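Local coordinates for tRNA (cytosine(38)-C(5))-methyltransferase (Schizosaccharomyces pombe, PDB 6FDF), which methylates carbon 5 of cytosine 38 in the anticodon loop of tRNA(Asp), and more weakly of tRNA(Glu), using S-adenosyl-L-methionine, at residues A[20-32]-A[315-329]. Residues are numbered along the deposited sequence; the frame is centred on the assembly and turned at random. Where two conformers were deposited one is given.
With SAH (S-adenosyl-L-homocysteine), chain E; GOL (glycerol), chain G.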
ATOM      1  N   ILE A  20      -6.400  -6.349  -0.305  1.00 30.98           N
ATOM      2  CA  ILE A  20      -7.687  -6.092   0.334  1.00 29.97           C
ATOM      3  C   ILE A  20      -8.373  -4.894  -0.314  1.00 35.07           C
ATOM      4  O   ILE A  20      -9.367  -4.379   0.209  1.00 37.83           O
ATOM      5  CB  ILE A  20      -7.538  -5.886   1.852  1.00 34.15           C
ATOM      6  CG1 ILE A  20      -6.653  -4.671   2.147  1.00 30.89           C
ATOM      7  CG2 ILE A  20      -6.992  -7.142   2.517  1.00 35.19           C
ATOM      8  CD1 ILE A  20      -6.533  -4.351   3.627  1.00 36.77           C
ATOM      9  N   GLY A  21      -7.886  -4.468  -1.475  1.00 31.38           N
ATOM     10  CA  GLY A  21      -8.596  -3.461  -2.240  1.00 28.34           C
ATOM     11  C   GLY A  21      -8.248  -2.022  -1.935  1.00 30.16           C
ATOM     12  O   GLY A  21      -9.111  -1.145  -2.092  1.00 31.66           O
ATOM     13  N   GLY A  22      -7.014  -1.750  -1.505  1.00 30.33           N
ATOM     14  CA  GLY A  22      -6.599  -0.369  -1.315  1.00 28.22           C
ATOM     15  C   GLY A  22      -6.880   0.502  -2.525  1.00 29.49           C
ATOM     16  O   GLY A  22      -7.344   1.635  -2.384  1.00 29.45           O
ATOM     17  N   MET A  23      -6.605  -0.014  -3.734  1.00 32.02           N
ATOM     18  CA  MET A  23      -6.838   0.775  -4.947  1.00 29.23           C
ATOM     19  C   MET A  23      -8.314   1.108  -5.119  1.00 32.52           C
ATOM     20  O   MET A  23      -8.665   2.224  -5.521  1.00 29.92           O
ATOM     21  CB  MET A  23      -6.327   0.032  -6.186  1.00 29.63           C
ATOM     22  CG  MET A  23      -4.825  -0.185  -6.273  1.00 34.39           C
ATOM     23  SD  MET A  23      -3.936   1.369  -6.542  1.00 34.45           S
ATOM     24  CE  MET A  23      -2.270   0.751  -6.743  1.00 35.28           C
ATOM     25  N   HIS A  24      -9.195   0.148  -4.825  1.00 28.95           N
ATOM     26  CA  HIS A  24     -10.626   0.405  -4.906  1.00 31.85           C
ATOM     27  C   HIS A  24     -11.037   1.477  -3.901  1.00 32.41           C
ATOM     28  O   HIS A  24     -11.821   2.377  -4.224  1.00 31.43           O
ATOM     29  CB  HIS A  24     -11.384  -0.905  -4.676  1.00 30.64           C
ATOM     30  CG  HIS A  24     -12.839  -0.857  -5.038  1.00 35.24           C
ATOM     31  ND1 HIS A  24     -13.547  -1.988  -5.390  1.00 34.55           N
ATOM     32  CD2 HIS A  24     -13.721   0.170  -5.093  1.00 34.07           C
ATOM     33  CE1 HIS A  24     -14.800  -1.658  -5.654  1.00 34.86           C
ATOM     34  NE2 HIS A  24     -14.933  -0.356  -5.478  1.00 35.78           N
ATOM     35  N   TYR A  25     -10.496   1.413  -2.682  1.00 32.53           N
ATOM     36  CA  TYR A  25     -10.815   2.437  -1.694  1.00 31.21           C
ATOM     37  C   TYR A  25     -10.324   3.805  -2.147  1.00 30.00           C
ATOM     38  O   TYR A  25     -10.997   4.818  -1.925  1.00 30.77           O
ATOM     39  CB  TYR A  25     -10.207   2.088  -0.337  1.00 30.64           C
ATOM     40  CG  TYR A  25     -10.955   1.022   0.434  1.00 31.28           C
ATOM     41  CD1 TYR A  25     -12.252   1.237   0.874  1.00 34.44           C
ATOM     42  CD2 TYR A  25     -10.338  -0.177   0.772  1.00 33.88           C
ATOM     43  CE1 TYR A  25     -12.932   0.272   1.602  1.00 36.28           C
ATOM     44  CE2 TYR A  25     -11.011  -1.146   1.503  1.00 31.41           C
ATOM     45  CZ  TYR A  25     -12.304  -0.915   1.912  1.00 35.14           C
ATOM     46  OH  TYR A  25     -12.976  -1.879   2.629  1.00 37.39           O
ATOM     47  N   ALA A  26      -9.152   3.850  -2.790  1.00 31.79           N
ATOM     48  CA  ALA A  26      -8.620   5.121  -3.274  1.00 34.18           C
ATOM     49  C   ALA A  26      -9.455   5.665  -4.424  1.00 32.67           C
ATOM     50  O   ALA A  26      -9.665   6.880  -4.524  1.00 31.15           O
ATOM     51  CB  ALA A  26      -7.160   4.948  -3.701  1.00 31.12           C
ATOM     52  N   LEU A  27      -9.950   4.777  -5.296  1.00 31.87           N
ATOM     53  CA  LEU A  27     -10.861   5.204  -6.352  1.00 30.12           C
ATOM     54  C   LEU A  27     -12.140   5.788  -5.767  1.00 31.52           C
ATOM     55  O   LEU A  27     -12.678   6.774  -6.286  1.00 34.31           O
ATOM     56  CB  LEU A  27     -11.182   4.027  -7.278  1.00 31.34           C
ATOM     57  CG  LEU A  27     -10.064   3.626  -8.247  1.00 34.61           C
ATOM     58  CD1 LEU A  27     -10.287   2.202  -8.738  1.00 42.77           C
ATOM     59  CD2 LEU A  27      -9.995   4.587  -9.429  1.00 36.92           C
ATOM     60  N   ASN A  28     -12.641   5.191  -4.681  1.00 33.50           N
ATOM     61  CA  ASN A  28     -13.833   5.717  -4.022  1.00 32.24           C
ATOM     62  C   ASN A  28     -13.584   7.128  -3.505  1.00 33.16           C
ATOM     63  O   ASN A  28     -14.424   8.018  -3.669  1.00 37.15           O
ATOM     64  CB  ASN A  28     -14.253   4.807  -2.866  1.00 36.08           C
ATOM     65  CG  ASN A  28     -14.767   3.451  -3.329  1.00 39.76           C
ATOM     66  OD1 ASN A  28     -15.070   3.246  -4.507  1.00 35.04           O
ATOM     67  ND2 ASN A  28     -14.871   2.516  -2.390  1.00 39.47           N
ATOM     68  N   LEU A  29     -12.435   7.336  -2.853  1.00 33.60           N
ATOM     69  CA  LEU A  29     -12.091   8.651  -2.319  1.00 39.52           C
ATOM     70  C   LEU A  29     -11.961   9.687  -3.424  1.00 43.04           C
ATOM     71  O   LEU A  29     -12.334  10.853  -3.240  1.00 44.78           O
ATOM     72  CB  LEU A  29     -10.778   8.566  -1.545  1.00 38.31           C
ATOM     73  CG  LEU A  29     -10.770   8.416  -0.031  1.00 48.01           C
ATOM     74  CD1 LEU A  29      -9.329   8.358   0.440  1.00 45.76           C
ATOM     75  CD2 LEU A  29     -11.506   9.557   0.636  1.00 44.65           C
ATOM     76  N   ALA A  30     -11.419   9.290  -4.572  1.00 40.42           N
ATOM     77  CA  ALA A  30     -11.228  10.225  -5.672  1.00 40.87           C
ATOM     78  C   ALA A  30     -12.520  10.529  -6.407  1.00 42.20           C
ATOM     79  O   ALA A  30     -12.504  11.321  -7.358  1.00 43.76           O
ATOM     80  CB  ALA A  30     -10.185   9.674  -6.649  1.00 39.44           C
ATOM     81  N   ASN A  31     -13.634   9.928  -5.983  1.00 42.38           N
ATOM     82  CA  ASN A  31     -14.934  10.118  -6.622  1.00 39.99           C
ATOM     83  C   ASN A  31     -14.876   9.784  -8.106  1.00 50.21           C
ATOM     84  O   ASN A  31     -15.482  10.459  -8.940  1.00 50.54           O
ATOM     85  CB  ASN A  31     -15.465  11.531  -6.382  1.00 45.35           C
ATOM     86  CG  ASN A  31     -15.700  11.792  -4.925  1.00 49.93           C
ATOM     87  OD1 ASN A  31     -15.218  12.774  -4.356  1.00 55.32           O
ATOM     88  ND2 ASN A  31     -16.409  10.872  -4.288  1.00 41.96           N
ATOM     89  N   ILE A  32     -14.145   8.721  -8.430  1.00 44.61           N
ATOM     90  CA  ILE A  32     -14.067   8.217  -9.796  1.00 46.06           C
ATOM     91  C   ILE A  32     -15.295   7.347 -10.034  1.00 50.29           C
ATOM     92  O   ILE A  32     -15.523   6.386  -9.284  1.00 51.44           O
ATOM     93  CB  ILE A  32     -12.769   7.427 -10.035  1.00 43.90           C
ATOM     94  CG1 ILE A  32     -11.551   8.273  -9.664  1.00 42.94           C
ATOM     95  CG2 ILE A  32     -12.680   6.961 -11.477  1.00 42.79           C
ATOM     96  CD1 ILE A  32     -11.543   9.658 -10.294  1.00 41.70           C
ATOM     97  N   SER A 315      -0.071  -3.360   2.059  0.62 30.89           N
ATOM     98  CA  SER A 315      -1.084  -2.528   1.424  0.62 32.33           C
ATOM     99  C   SER A 315      -0.541  -1.135   1.115  0.62 32.38           C
ATOM    100  O   SER A 315       0.475  -0.698   1.661  0.62 35.23           O
ATOM    101  CB  SER A 315      -2.323  -2.409   2.318  0.62 33.69           C
ATOM    102  OG  SER A 315      -2.942  -3.669   2.512  0.62 35.17           O
ATOM    103  N   ILE A 316      -1.244  -0.435   0.226  1.00 34.21           N
ATOM    104  CA  ILE A 316      -0.884   0.934  -0.129  1.00 34.89           C
ATOM    105  C   ILE A 316      -1.370   1.883   0.952  1.00 37.63           C
ATOM    106  O   ILE A 316      -2.144   1.493   1.834  1.00 36.25           O
ATOM    107  CB  ILE A 316      -1.493   1.327  -1.484  1.00 33.89           C
ATOM    108  CG1 ILE A 316      -3.028   1.277  -1.384  1.00 35.41           C
ATOM    109  CG2 ILE A 316      -0.965   0.428  -2.580  1.00 36.09           C
ATOM    110  CD1 ILE A 316      -3.760   1.987  -2.487  1.00 32.50           C
ATOM    111  N   ASN A 317      -0.951   3.143   0.871  1.00 33.49           N
ATOM    112  CA  ASN A 317      -1.647   4.209   1.571  1.00 30.60           C
ATOM    113  C   ASN A 317      -2.765   4.719   0.670  1.00 35.87           C
ATOM    114  O   ASN A 317      -2.506   5.253  -0.417  1.00 31.59           O
ATOM    115  CB  ASN A 317      -0.701   5.339   1.973  1.00 33.74           C
ATOM    116  CG  ASN A 317      -1.404   6.399   2.786  1.00 34.38           C
ATOM    117  OD1 ASN A 317      -2.248   7.128   2.264  1.00 34.14           O
ATOM    118  ND2 ASN A 317      -1.098   6.467   4.085  1.00 35.72           N
ATOM    119  N   VAL A 318      -4.004   4.559   1.142  1.00 31.35           N
ATOM    120  CA  VAL A 318      -5.198   4.861   0.356  1.00 31.12           C
ATOM    121  C   VAL A 318      -5.306   6.354   0.071  1.00 34.89           C
ATOM    122  O   VAL A 318      -5.745   6.765  -1.013  1.00 33.68           O
ATOM    123  CB  VAL A 318      -6.441   4.335   1.100  1.00 31.15           C
ATOM    124  CG1 VAL A 318      -7.724   4.800   0.418  1.00 34.69           C
ATOM    125  CG2 VAL A 318      -6.398   2.812   1.192  1.00 33.32           C
ATOM    126  N   LYS A 319      -4.925   7.189   1.045  0.65 31.49           N
ATOM    127  CA  LYS A 319      -4.988   8.638   0.866  0.65 33.65           C
ATOM    128  C   LYS A 319      -4.046   9.104  -0.238  0.65 35.55           C
ATOM    129  O   LYS A 319      -4.464   9.808  -1.165  0.65 34.75           O
ATOM    130  CB  LYS A 319      -4.656   9.344   2.184  0.65 38.79           C
ATOM    131  CG  LYS A 319      -5.866   9.801   2.974  0.65 46.48           C
ATOM    132  CD  LYS A 319      -6.622  10.898   2.237  0.65 50.37           C
ATOM    133  CE  LYS A 319      -7.935  11.218   2.927  0.65 48.79           C
ATOM    134  NZ  LYS A 319      -8.811  12.046   2.063  0.65 40.94           N
ATOM    135  N   VAL A 320      -2.765   8.737  -0.143  1.00 31.48           N
ATOM    136  CA  VAL A 320      -1.789   9.141  -1.161  1.00 33.46           C
ATOM    137  C   VAL A 320      -2.234   8.695  -2.551  1.00 34.22           C
ATOM    138  O   VAL A 320      -2.200   9.472  -3.513  1.00 32.67           O
ATOM    139  CB  VAL A 320      -0.389   8.602  -0.817  1.00 33.57           C
ATOM    140  CG1 VAL A 320       0.609   8.981  -1.907  1.00 34.55           C
ATOM    141  CG2 VAL A 320       0.083   9.161   0.536  1.00 34.58           C
ATOM    142  N   VAL A 321      -2.678   7.442  -2.678  1.00 30.54           N
ATOM    143  CA  VAL A 321      -3.074   6.960  -3.998  1.00 28.71           C
ATOM    144  C   VAL A 321      -4.337   7.657  -4.496  1.00 31.08           C
ATOM    145  O   VAL A 321      -4.500   7.855  -5.709  1.00 30.24           O
ATOM    146  CB  VAL A 321      -3.222   5.428  -3.956  1.00 31.47           C
ATOM    147  CG1 VAL A 321      -3.767   4.895  -5.268  1.00 31.87           C
ATOM    148  CG2 VAL A 321      -1.864   4.812  -3.669  1.00 30.32           C
ATOM    149  N   SER A 322      -5.248   8.048  -3.593  1.00 30.67           N
ATOM    150  CA  SER A 322      -6.427   8.794  -4.036  1.00 29.39           C
ATOM    151  C   SER A 322      -6.025  10.093  -4.731  1.00 32.87           C
ATOM    152  O   SER A 322      -6.629  10.486  -5.737  1.00 33.54           O
ATOM    153  CB  SER A 322      -7.362   9.093  -2.858  1.00 32.14           C
ATOM    154  OG  SER A 322      -6.871  10.134  -2.020  1.00 34.57           O
ATOM    155  N   TYR A 323      -4.992  10.763  -4.217  1.00 36.93           N
ATOM    156  CA  TYR A 323      -4.496  11.972  -4.868  1.00 31.26           C
ATOM    157  C   TYR A 323      -3.875  11.661  -6.227  1.00 32.85           C
ATOM    158  O   TYR A 323      -4.099  12.395  -7.198  1.00 33.20           O
ATOM    159  CB  TYR A 323      -3.465  12.669  -3.981  1.00 32.79           C
ATOM    160  CG  TYR A 323      -3.928  13.089  -2.611  1.00 36.96           C
ATOM    161  CD1 TYR A 323      -5.222  13.539  -2.390  1.00 44.35           C
ATOM    162  CD2 TYR A 323      -3.056  13.041  -1.533  1.00 44.53           C
ATOM    163  CE1 TYR A 323      -5.630  13.939  -1.122  1.00 54.62           C
ATOM    164  CE2 TYR A 323      -3.453  13.428  -0.270  1.00 48.85           C
ATOM    165  CZ  TYR A 323      -4.740  13.873  -0.068  1.00 57.90           C
ATOM    166  OH  TYR A 323      -5.124  14.259   1.198  1.00 61.48           O
ATOM    167  N   LEU A 324      -3.061  10.602  -6.308  1.00 30.19           N
ATOM    168  CA  LEU A 324      -2.427  10.257  -7.577  1.00 28.33           C
ATOM    169  C   LEU A 324      -3.455   9.825  -8.613  1.00 32.86           C
ATOM    170  O   LEU A 324      -3.311  10.132  -9.802  1.00 30.82           O
ATOM    171  CB  LEU A 324      -1.391   9.153  -7.366  1.00 29.23           C
ATOM    172  CG  LEU A 324      -0.163   9.580  -6.563  1.00 35.22           C
ATOM    173  CD1 LEU A 324       0.539   8.366  -6.014  1.00 35.00           C
ATOM    174  CD2 LEU A 324       0.789  10.431  -7.404  1.00 34.85           C
ATOM    175  N   ILE A 325      -4.494   9.104  -8.184  1.00 28.93           N
ATOM    176  CA  ILE A 325      -5.556   8.721  -9.112  1.00 32.14           C
ATOM    177  C   ILE A 325      -6.236   9.960  -9.677  1.00 31.20           C
ATOM    178  O   ILE A 325      -6.506  10.043 -10.881  1.00 34.99           O
ATOM    179  CB  ILE A 325      -6.559   7.781  -8.419  1.00 33.27           C
ATOM    180  CG1 ILE A 325      -5.968   6.377  -8.301  1.00 32.02           C
ATOM    181  CG2 ILE A 325      -7.884   7.734  -9.182  1.00 34.82           C
ATOM    182  CD1 ILE A 325      -6.798   5.442  -7.442  1.00 39.33           C
ATOM    183  N   SER A 326      -6.540  10.934  -8.813  1.00 33.19           N
ATOM    184  CA  SER A 326      -7.145  12.185  -9.262  1.00 33.51           C
ATOM    185  C   SER A 326      -6.281  12.870 -10.314  1.00 39.29           C
ATOM    186  O   SER A 326      -6.783  13.336 -11.346  1.00 42.68           O
ATOM    187  CB  SER A 326      -7.357  13.112  -8.068  1.00 36.64           C
ATOM    188  OG  SER A 326      -8.278  12.549  -7.155  1.00 44.94           O
ATOM    189  N   LEU A 327      -4.975  12.951 -10.058  1.00 34.60           N
ATOM    190  CA  LEU A 327      -4.050  13.519 -11.034  1.00 38.67           C
ATOM    191  C   LEU A 327      -4.049  12.715 -12.327  1.00 31.18           C
ATOM    192  O   LEU A 327      -4.165  13.273 -13.423  1.00 36.16           O
ATOM    193  CB  LEU A 327      -2.644  13.576 -10.445  1.00 36.88           C
ATOM    194  CG  LEU A 327      -1.561  14.102 -11.385  1.00 40.20           C
ATOM    195  CD1 LEU A 327      -1.860  15.546 -11.768  1.00 42.84           C
ATOM    196  CD2 LEU A 327      -0.194  13.983 -10.740  1.00 39.07           C
ATOM    197  N   LEU A 328      -3.913  11.394 -12.214  1.00 31.37           N
ATOM    198  CA  LEU A 328      -3.781  10.547 -13.395  1.00 31.69           C
ATOM    199  C   LEU A 328      -4.956  10.716 -14.351  1.00 34.69           C
ATOM    200  O   LEU A 328      -4.765  10.818 -15.570  1.00 31.31           O
ATOM    201  CB  LEU A 328      -3.654   9.087 -12.958  1.00 29.18           C
ATOM    202  CG  LEU A 328      -3.513   8.017 -14.038  1.00 30.05           C
ATOM    203  CD1 LEU A 328      -2.285   8.270 -14.896  1.00 30.49           C
ATOM    204  CD2 LEU A 328      -3.457   6.617 -13.402  1.00 30.38           C
ATOM    205  N   LEU A 329      -6.176  10.740 -13.820  1.00 31.15           N
ATOM    206  CA  LEU A 329      -7.376  10.678 -14.643  1.00 34.44           C
ATOM    207  C   LEU A 329      -7.933  12.049 -15.021  1.00 34.17           C
ATOM    208  O   LEU A 329      -9.059  12.116 -15.525  1.00 39.86           O
ATOM    209  CB  LEU A 329      -8.457   9.868 -13.922  1.00 32.02           C
ATOM    210  CG  LEU A 329      -8.055   8.444 -13.540  1.00 33.69           C
ATOM    211  CD1 LEU A 329      -9.155   7.808 -12.715  1.00 33.05           C
ATOM    212  CD2 LEU A 329      -7.756   7.628 -14.790  1.00 32.57           C
TER
HETATM  213  N   SAH E 401      -2.181  -3.379  -3.367  0.96 61.61           N
HETATM  214  CA  SAH E 401      -2.892  -4.342  -2.555  0.96 62.54           C
HETATM  215  CB  SAH E 401      -1.957  -5.426  -2.013  0.96 60.64           C
HETATM  216  CG  SAH E 401      -0.742  -5.624  -2.917  0.96 59.67           C
HETATM  217  SD  SAH E 401       0.521  -6.600  -2.160  0.96 52.52           S
HETATM  218  C   SAH E 401      -3.603  -3.642  -1.440  0.96 68.45           C
HETATM  219  O   SAH E 401      -3.564  -2.393  -1.407  0.96 57.48           O
HETATM  220  OXT SAH E 401      -4.210  -4.347  -0.605  0.96 67.81           O
HETATM  221  C5' SAH E 401       0.812  -7.629  -3.555  0.96 42.54           C
HETATM  222  C4' SAH E 401      -0.367  -8.586  -3.731  0.96 33.21           C
HETATM  223  O4' SAH E 401      -0.176  -9.268  -4.957  0.96 32.56           O
HETATM  224  C3' SAH E 401      -0.477  -9.632  -2.622  0.96 35.86           C
HETATM  225  O3' SAH E 401      -1.805  -9.650  -2.101  0.96 35.19           O
HETATM  226  C2' SAH E 401      -0.220 -10.965  -3.330  0.96 33.90           C
HETATM  227  O2' SAH E 401      -1.087 -12.001  -2.857  0.96 35.33           O
HETATM  228  C1' SAH E 401      -0.523 -10.631  -4.785  0.96 28.13           C
HETATM  229  N9  SAH E 401       0.283 -11.385  -5.768  0.96 32.80           N
HETATM  230  C8  SAH E 401       1.615 -11.594  -5.752  0.96 33.09           C
HETATM  231  N7  SAH E 401       1.996 -12.329  -6.824  0.96 33.36           N
HETATM  232  C5  SAH E 401       0.898 -12.606  -7.554  0.96 33.08           C
HETATM  233  C6  SAH E 401       0.596 -13.337  -8.801  0.96 34.05           C
HETATM  234  N6  SAH E 401       1.579 -13.941  -9.505  0.96 35.72           N
HETATM  235  N1  SAH E 401      -0.698 -13.375  -9.199  0.96 33.33           N
HETATM  236  C2  SAH E 401      -1.682 -12.777  -8.505  0.96 28.37           C
HETATM  237  N3  SAH E 401      -1.479 -12.095  -7.363  0.96 29.09           N
HETATM  238  C4  SAH E 401      -0.229 -11.985  -6.845  0.96 32.60           C
HETATM  239  C1  GOL G 403     -12.426  12.793   1.529  1.00 60.83           C
HETATM  240  O1  GOL G 403     -11.204  13.311   1.964  1.00 66.42           O
HETATM  241  C2  GOL G 403     -12.895  13.625   0.304  1.00 57.21           C
HETATM  242  O2  GOL G 403     -11.885  14.427  -0.212  1.00 51.76           O
HETATM  243  C3  GOL G 403     -13.418  12.575  -0.709  1.00 50.68           C
HETATM  244  O3  GOL G 403     -13.467  13.185  -1.962  1.00 39.17           O
HETATM  245  O   HOH W   1     -10.834  12.972  -8.523  1.00 43.86           O
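With chi1 at 172°, Val318 swings CG1 to the side away from its own amide nitrogen, which turns this methyl to Tyr25 CB (3.8 Å), Ala26 and Leu29, while CG2 lies over Gly22; the whole side chain is the knob in the hole these four form. Ile325, with CG1 anti to the carbonyl carbon (chi1 -76°), splits its two branches: CD1 reaches Ala26 CB, while CG2 lies 3.7 Å from Ile32 CG1 and also meets Leu27 CD2. The packing is knobs-into-holes in both directions, since Ala26 in turn fills the hole formed by Val318, Val321, Ser322 and Ile325, its CB 3.5 Å from Val318 O. The close approach is consistent with the small residues at the crossing, Ala26 and Ser322: their CA atoms are 4.3 Å apart, and the helix axes approach to 8.0 Å at a crossing angle of -60°. Ser322 OG turns back to donate to Lys319 O, leaving its CB against Leu29 CB. One turn on along helix 318-328, Ser326 OG donates to Ser322 O and accepts from a water that also donates to Ala30 O, at 2.6 Å, just past the end of helix 22-29.

At the N-terminal ends the contact borders the cofactor pocket. Ile316 CD1 sits 3.5 Å from Gly22 C, where glycine leaves room for it, and the S-adenosyl-L-homocysteine carboxylate takes a hydrogen bond from Ile20 N to OXT (3.0 Å) and a weak one from Ile316 N to O. In this class I methyltransferase, the chain's closing helix 318-328 packs on the helix that follows strand 11-16. Both lie against the central sheet: Met23 and Val321 touch Leu123 of strand 121-127, and Ile32 and Leu329 share Leu11 of strand 11-16.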